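Local coordinates for hypothetical protein, GDSL-like Lipase/Acylhydrolase family protein (Bacteroides uniformis, PDB 4M8K) that is probably a hydrolase of the GDSL-like lipase/acylhydrolase family, acting on ester bonds, although its substrate is not established, at residues 94-99 with 142-147; 190-195 with 219-224. One frame throughout, in Å; residues are numbered along the deposited sequence.

Interaction 1. Residues 94-99 with 142-147; sequences KADYSD and DLYSFR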
loop_
_atom_site.group_PDB
_atom_site.type_symbol
_atom_site.label_atom_id
_atom_site.label_comp_id
_atom_site.label_asym_id
_atom_site.label_seq_id
_atom_site.Cartn_x
_atom_site.Cartn_y
_atom_site.Cartn_z
ATOM N N LYS A 94 11.526 -10.649 14.240
ATOM C CA LYS A 94 10.376 -10.774 15.159
ATOM C C LYS A 94 10.066 -9.522 16.015
ATOM O O LYS A 94 9.408 -9.660 17.031
ATOM C CB LYS A 94 10.567 -11.993 16.063
ATOM C CG LYS A 94 10.530 -13.309 15.311
ATOM C CD LYS A 94 11.145 -14.458 16.124
ATOM C CE LYS A 94 12.667 -14.311 16.250
ATOM N NZ LYS A 94 13.371 -15.399 17.001
ATOM N N ALA A 95 10.515 -8.315 15.622
ATOM C CA ALA A 95 10.111 -7.111 16.339
ATOM C C ALA A 95 8.568 -6.966 16.371
ATOM O O ALA A 95 7.889 -7.423 15.503
ATOM C CB ALA A 95 10.705 -5.906 15.695
ATOM N N ASP A 96 8.046 -6.294 17.396
ATOM C CA ASP A 96 6.639 -6.020 17.500
ATOM C C ASP A 96 6.283 -4.731 16.731
ATOM O O ASP A 96 6.598 -3.641 17.159
ATOM C CB ASP A 96 6.219 -5.887 18.949
ATOM C CG ASP A 96 4.756 -6.060 19.100
ATOM O OD1 ASP A 96 3.980 -5.274 18.538
ATOM O OD2 ASP A 96 4.383 -7.028 19.748
ATOM N N TYR A 97 5.610 -4.881 15.595
ATOM C CA TYR A 97 5.257 -3.745 14.769
ATOM C C TYR A 97 3.799 -3.265 15.029
ATOM O O TYR A 97 3.152 -2.671 14.155
ATOM C CB TYR A 97 5.511 -4.106 13.311
ATOM C CG TYR A 97 6.918 -3.823 12.800
ATOM C CD1 TYR A 97 8.001 -3.583 13.669
ATOM C CD2 TYR A 97 7.165 -3.786 11.431
ATOM C CE1 TYR A 97 9.265 -3.278 13.164
ATOM C CE2 TYR A 97 8.411 -3.496 10.936
ATOM C CZ TYR A 97 9.453 -3.214 11.780
ATOM O OH TYR A 97 10.678 -2.980 11.205
ATOM N N SER A 98 3.289 -3.533 16.228
ATOM C CA SER A 98 1.941 -3.090 16.627
ATOM C C SER A 98 1.872 -1.582 16.638
ATOM O O SER A 98 0.775 -1.013 16.728
ATOM C CB SER A 98 1.567 -3.590 18.056
ATOM O OG SER A 98 1.642 -4.992 18.135
ATOM N N ASP A 99 3.018 -0.918 16.673
ATOM C CA ASP A 99 3.062 0.521 16.633
ATOM C C ASP A 99 2.975 1.088 15.195
ATOM O O ASP A 99 2.826 2.272 15.052
ATOM C CB ASP A 99 4.351 1.065 17.319
ATOM C CG ASP A 99 5.642 0.602 16.666
ATOM O OD1 ASP A 99 5.646 -0.282 15.787
ATOM O OD2 ASP A 99 6.719 1.109 17.072
ATOM N N ASP A 142 -3.758 -13.396 16.932
ATOM C CA ASP A 142 -3.968 -13.905 15.587
ATOM C C ASP A 142 -3.300 -12.943 14.572
ATOM O O ASP A 142 -2.788 -13.362 13.536
ATOM C CB ASP A 142 -5.417 -13.916 15.212
ATOM C CG ASP A 142 -6.228 -14.952 15.935
ATOM O OD1 ASP A 142 -5.648 -15.964 16.336
ATOM O OD2 ASP A 142 -7.458 -14.734 16.052
ATOM N N LEU A 143 -3.322 -11.665 14.880
ATOM C CA LEU A 143 -2.985 -10.642 13.900
ATOM C C LEU A 143 -1.476 -10.425 13.723
ATOM O O LEU A 143 -1.090 -9.595 12.908
ATOM C CB LEU A 143 -3.706 -9.337 14.227
ATOM C CG LEU A 143 -5.219 -9.355 14.073
ATOM C CD1 LEU A 143 -5.834 -8.090 14.639
ATOM C CD2 LEU A 143 -5.593 -9.507 12.624
ATOM N N TYR A 144 -0.668 -11.169 14.483
ATOM C CA TYR A 144 0.789 -11.325 14.250
ATOM C C TYR A 144 1.055 -12.138 12.987
ATOM O O TYR A 144 2.155 -12.126 12.483
ATOM C CB TYR A 144 1.493 -11.947 15.496
ATOM C CG TYR A 144 1.728 -10.939 16.570
ATOM C CD1 TYR A 144 2.884 -10.174 16.548
ATOM C CD2 TYR A 144 0.809 -10.720 17.595
ATOM C CE1 TYR A 144 3.090 -9.205 17.482
ATOM C CE2 TYR A 144 1.007 -9.721 18.536
ATOM C CZ TYR A 144 2.162 -8.989 18.479
ATOM O OH TYR A 144 2.400 -8.031 19.422
ATOM N N SER A 145 0.047 -12.846 12.457
ATOM C CA SER A 145 0.229 -13.618 11.252
ATOM C C SER A 145 -0.328 -12.887 9.991
ATOM O O SER A 145 -1.264 -12.071 10.077
ATOM C CB SER A 145 -0.445 -14.993 11.395
ATOM O OG SER A 145 0.293 -15.785 12.321
ATOM N N PHE A 146 0.231 -13.208 8.843
ATOM C CA PHE A 146 -0.127 -12.467 7.629
ATOM C C PHE A 146 -1.574 -12.631 7.128
ATOM O O PHE A 146 -2.300 -11.628 6.824
ATOM C CB PHE A 146 0.811 -12.811 6.489
ATOM C CG PHE A 146 0.559 -11.958 5.280
ATOM C CD1 PHE A 146 1.005 -10.622 5.268
ATOM C CD2 PHE A 146 -0.183 -12.413 4.216
ATOM C CE1 PHE A 146 0.713 -9.795 4.225
ATOM C CE2 PHE A 146 -0.419 -11.581 3.123
ATOM C CZ PHE A 146 0.020 -10.269 3.143
ATOM N N ARG A 147 -2.020 -13.865 6.980
ATOM C CA ARG A 147 -3.370 -14.055 6.464
ATOM C C ARG A 147 -4.466 -13.443 7.360
ATOM O O ARG A 147 -5.301 -12.705 6.835
ATOM C CB ARG A 147 -3.656 -15.507 6.180
ATOM C CG ARG A 147 -2.862 -16.019 4.979
ATOM C CD ARG A 147 -2.939 -17.531 4.915
ATOM N NE ARG A 147 -2.190 -18.100 3.784
ATOM C CZ ARG A 147 -1.882 -19.388 3.677
ATOM N NH1 ARG A 147 -2.221 -20.239 4.645
ATOM N NH2 ARG A 147 -1.229 -19.844 2.612
#
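Asp96 and Tyr144 meet where the loop 94-99 faces the short 3-10 turn just before helix 146-160, at the protein surface, a worked example of a polar contact made almost wholly by the ends of side chains. The Tyr144 ring reaches across while the backbones stay well separated, with Asp96 CA and Tyr144 CA 8.5 Å apart. The close part of the contact is the carboxylate of Asp96, which stands at the edge of the ring beside the phenol oxygen, its plane turned 84° from that of the ring; Asp96 CG lies in the ring plane 3.9 Å from Tyr144 CE1. Asp96 OD2 is modelled only 2.2 Å from Tyr144 OH, too near for the exact placing of either oxygen to be trusted.

An Asx turn within the loop positions this carboxylate. With CG anti to the backbone N (chi1 -161°), Asp96 brings OD1 to the amide of Ser98, and Ser98 N donates to Asp96 OD1 over 3.0 Å, meeting it nearly along the C-O bond. That amide bond limits the rotation of the carboxylate; the bond from Ser98 OG to Asp96 OD1, modelled at 2.4 Å, is shorter than expected and less certain.

The other side is looser: Asp96 is exposed, only 102 Å² is buried in all, and Ser98 OG stands 3.4 Å from Tyr144 OH, oblique to the ring. Beyond the pair, Lys140 hydrogen-bonds Ser98 OG and, weakly, Tyr144 OH, while the backbones of Tyr97 and Leu143 both bond to His89. The chemistry is that of oxygens gathered beside an ammonium group, which is likely to offset some of the carboxylate's negative charge at this surface.

Interaction 2. Residues 190-195 with 219-224; sequences GIENIR and WESVSP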
loop_
_atom_site.group_PDB
_atom_site.type_symbol
_atom_site.label_atom_id
_atom_site.label_comp_id
_atom_site.label_asym_id
_atom_site.label_seq_id
_atom_site.Cartn_x
_atom_site.Cartn_y
_atom_site.Cartn_z
ATOM N N GLY A 190 -13.921 -9.203 -2.573
ATOM C CA GLY A 190 -14.379 -8.535 -3.797
ATOM C C GLY A 190 -13.571 -7.273 -4.062
ATOM O O GLY A 190 -14.105 -6.301 -4.543
ATOM N N ILE A 191 -12.316 -7.264 -3.645
ATOM C CA ILE A 191 -11.418 -6.162 -3.909
ATOM C C ILE A 191 -10.491 -6.492 -5.085
ATOM O O ILE A 191 -9.795 -7.551 -5.070
ATOM C CB ILE A 191 -10.522 -5.898 -2.687
ATOM C CG1 ILE A 191 -11.308 -5.431 -1.461
ATOM C CG2 ILE A 191 -9.402 -4.904 -3.035
ATOM C CD1 ILE A 191 -12.228 -4.279 -1.711
ATOM N N GLU A 192 -10.418 -5.605 -6.076
ATOM C CA GLU A 192 -9.444 -5.758 -7.187
ATOM C C GLU A 192 -7.993 -5.764 -6.707
ATOM O O GLU A 192 -7.552 -4.892 -5.927
ATOM C CB GLU A 192 -9.609 -4.677 -8.268
ATOM C CG GLU A 192 -8.488 -4.615 -9.329
ATOM C CD GLU A 192 -8.894 -4.953 -10.754
ATOM O OE1 GLU A 192 -9.753 -4.225 -11.284
ATOM O OE2 GLU A 192 -8.304 -5.901 -11.350
ATOM N N ASN A 193 -7.244 -6.751 -7.208
ATOM C CA ASN A 193 -5.864 -6.924 -6.852
ATOM C C ASN A 193 -5.005 -6.638 -8.079
ATOM O O ASN A 193 -5.122 -7.328 -9.058
ATOM C CB ASN A 193 -5.632 -8.349 -6.335
ATOM C CG ASN A 193 -4.235 -8.585 -5.866
ATOM O OD1 ASN A 193 -3.514 -7.652 -5.455
ATOM N ND2 ASN A 193 -3.811 -9.822 -5.931
ATOM N N ILE A 194 -4.168 -5.602 -8.010
ATOM C CA ILE A 194 -3.289 -5.208 -9.130
ATOM C C ILE A 194 -1.988 -5.956 -8.965
ATOM O O ILE A 194 -1.199 -5.694 -8.060
ATOM C CB ILE A 194 -3.090 -3.698 -9.141
ATOM C CG1 ILE A 194 -4.473 -3.048 -9.240
ATOM C CG2 ILE A 194 -2.204 -3.282 -10.288
ATOM C CD1 ILE A 194 -4.554 -1.580 -8.958
ATOM N N ARG A 195 -1.760 -6.927 -9.827
ATOM C CA ARG A 195 -0.556 -7.756 -9.712
ATOM C C ARG A 195 0.575 -7.169 -10.539
ATOM O O ARG A 195 0.647 -7.345 -11.735
ATOM C CB ARG A 195 -0.874 -9.192 -10.077
ATOM C CG ARG A 195 -1.816 -9.788 -9.034
ATOM C CD ARG A 195 -2.233 -11.240 -9.285
ATOM N NE ARG A 195 -2.950 -11.385 -10.545
ATOM C CZ ARG A 195 -4.230 -11.046 -10.741
ATOM N NH1 ARG A 195 -4.985 -10.534 -9.763
ATOM N NH2 ARG A 195 -4.775 -11.224 -11.937
ATOM N N TRP A 219 -3.136 2.293 -13.294
ATOM C CA TRP A 219 -4.121 2.973 -14.145
ATOM C C TRP A 219 -4.827 1.984 -15.072
ATOM O O TRP A 219 -6.038 2.061 -15.212
ATOM C CB TRP A 219 -3.483 4.139 -14.934
ATOM C CG TRP A 219 -4.436 4.877 -15.869
ATOM C CD1 TRP A 219 -4.356 4.944 -17.237
ATOM C CD2 TRP A 219 -5.620 5.591 -15.509
ATOM N NE1 TRP A 219 -5.404 5.658 -17.735
ATOM C CE2 TRP A 219 -6.187 6.088 -16.704
ATOM C CE3 TRP A 219 -6.246 5.880 -14.296
ATOM C CZ2 TRP A 219 -7.337 6.852 -16.716
ATOM C CZ3 TRP A 219 -7.395 6.630 -14.313
ATOM C CH2 TRP A 219 -7.934 7.105 -15.513
ATOM N N GLU A 220 -4.113 0.990 -15.602
ATOM C CA GLU A 220 -4.765 -0.090 -16.350
ATOM C C GLU A 220 -5.950 -0.690 -15.592
ATOM O O GLU A 220 -6.968 -0.989 -16.193
ATOM C CB GLU A 220 -3.772 -1.220 -16.698
ATOM C CG GLU A 220 -2.759 -0.936 -17.813
ATOM C CD GLU A 220 -1.638 -1.998 -17.883
ATOM O OE1 GLU A 220 -1.917 -3.154 -17.510
ATOM O OE2 GLU A 220 -0.472 -1.692 -18.278
ATOM N N SER A 221 -5.826 -0.896 -14.281
ATOM C CA SER A 221 -6.889 -1.556 -13.516
ATOM C C SER A 221 -7.954 -0.563 -13.051
ATOM O O SER A 221 -9.137 -0.861 -13.064
ATOM C CB SER A 221 -6.265 -2.298 -12.342
ATOM O OG SER A 221 -5.366 -3.254 -12.860
ATOM N N VAL A 222 -7.538 0.628 -12.657
ATOM C CA VAL A 222 -8.481 1.587 -12.093
ATOM C C VAL A 222 -9.369 2.245 -13.181
ATOM O O VAL A 222 -10.538 2.515 -12.925
ATOM C CB VAL A 222 -7.733 2.638 -11.243
ATOM C CG1 VAL A 222 -8.638 3.756 -10.748
ATOM C CG2 VAL A 222 -7.082 1.982 -10.013
ATOM N N SER A 223 -8.818 2.485 -14.374
ATOM C CA SER A 223 -9.522 3.168 -15.458
ATOM C C SER A 223 -10.922 2.663 -15.723
ATOM O O SER A 223 -11.854 3.445 -15.640
ATOM C CB SER A 223 -8.760 3.019 -16.774
ATOM O OG SER A 223 -8.259 4.250 -17.181
ATOM N N PRO A 224 -11.073 1.378 -16.110
ATOM C CA PRO A 224 -12.438 0.955 -16.474
ATOM C C PRO A 224 -13.442 1.230 -15.357
ATOM O O PRO A 224 -14.409 1.966 -15.568
ATOM C CB PRO A 224 -12.284 -0.550 -16.753
ATOM C CG PRO A 224 -10.841 -0.725 -17.122
ATOM C CD PRO A 224 -10.099 0.277 -16.278
HETATM O O HOH W 1 -9.876 -3.429 -13.737
#
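Ile194 and Ser221 bring the edge strand 192-195 against the C-terminal part of helix 208-222, and the isoleucine's torsions decide how they meet. Its CB points toward the helix, and CG1 sits anti to the carbonyl carbon (chi1 -57°); chi2, at 167°, then extends the branch outward. Ile194 CG1 comes alongside Ser221 CB at 3.7 Å, and Ile194 CD1 passes on to the next residue, lying 4.5 Å from Val222 CG2. The other branch, Ile194 CG2, is 4.1 Å from Ser221 OG, a reading that holds for one of the two conformers modelled for this serine.

Strand 192-195 is one of the two edge strands of the five-stranded parallel sheet in the three-layered alpha/beta fold of GDSL hydrolases, and the C-terminal helix lies against it; Ile194 is hydrogen-bonded through its backbone to Asn168 and Thr170 of strand 165-170. Val222 also packs on Tyr167 of that strand and on Phe68 of helix 64-71. Cut back to an alanine, Ile194 would lose the branch that meets Ser221 CB and Val222 CG2, which is likely to open a gap between strand and helix.

Two residues earlier in the chain, Glu192 also points toward the helix, but the link there is polar. In the conformer described, CG is anti to the backbone N and the chain bends at chi2 (115°), leaving Glu192 OE1 3.9 Å from Ser221 O. One water spans these two acceptors, donating to Glu192 OE1 at 2.6 Å and to Ser221 O at 2.8 Å; because Glu192 has a second modelled conformer, this bridge may not be permanent.

The two contacts lie on opposite sides of the chain's centre, their own centres about 27 Å apart, and they do not touch. Interaction 1 is a surface contact between a loop and the 3-10 turn before helix 146-160, where carboxylate and hydroxyl oxygens come close without a clear hydrogen bond between the segments; interaction 2 is partly buried, joins a strand of the central sheet to the C-terminal helix, and relies on aliphatic packing with one water bridge beside it. They share no segment, yet they border common elements: residues 142-147 run into helix 146-160, whose Leu154 and Lys158 are touched by Ile191, while Phe146 touches helix 176-189, the helix that ends just before residues 190-195.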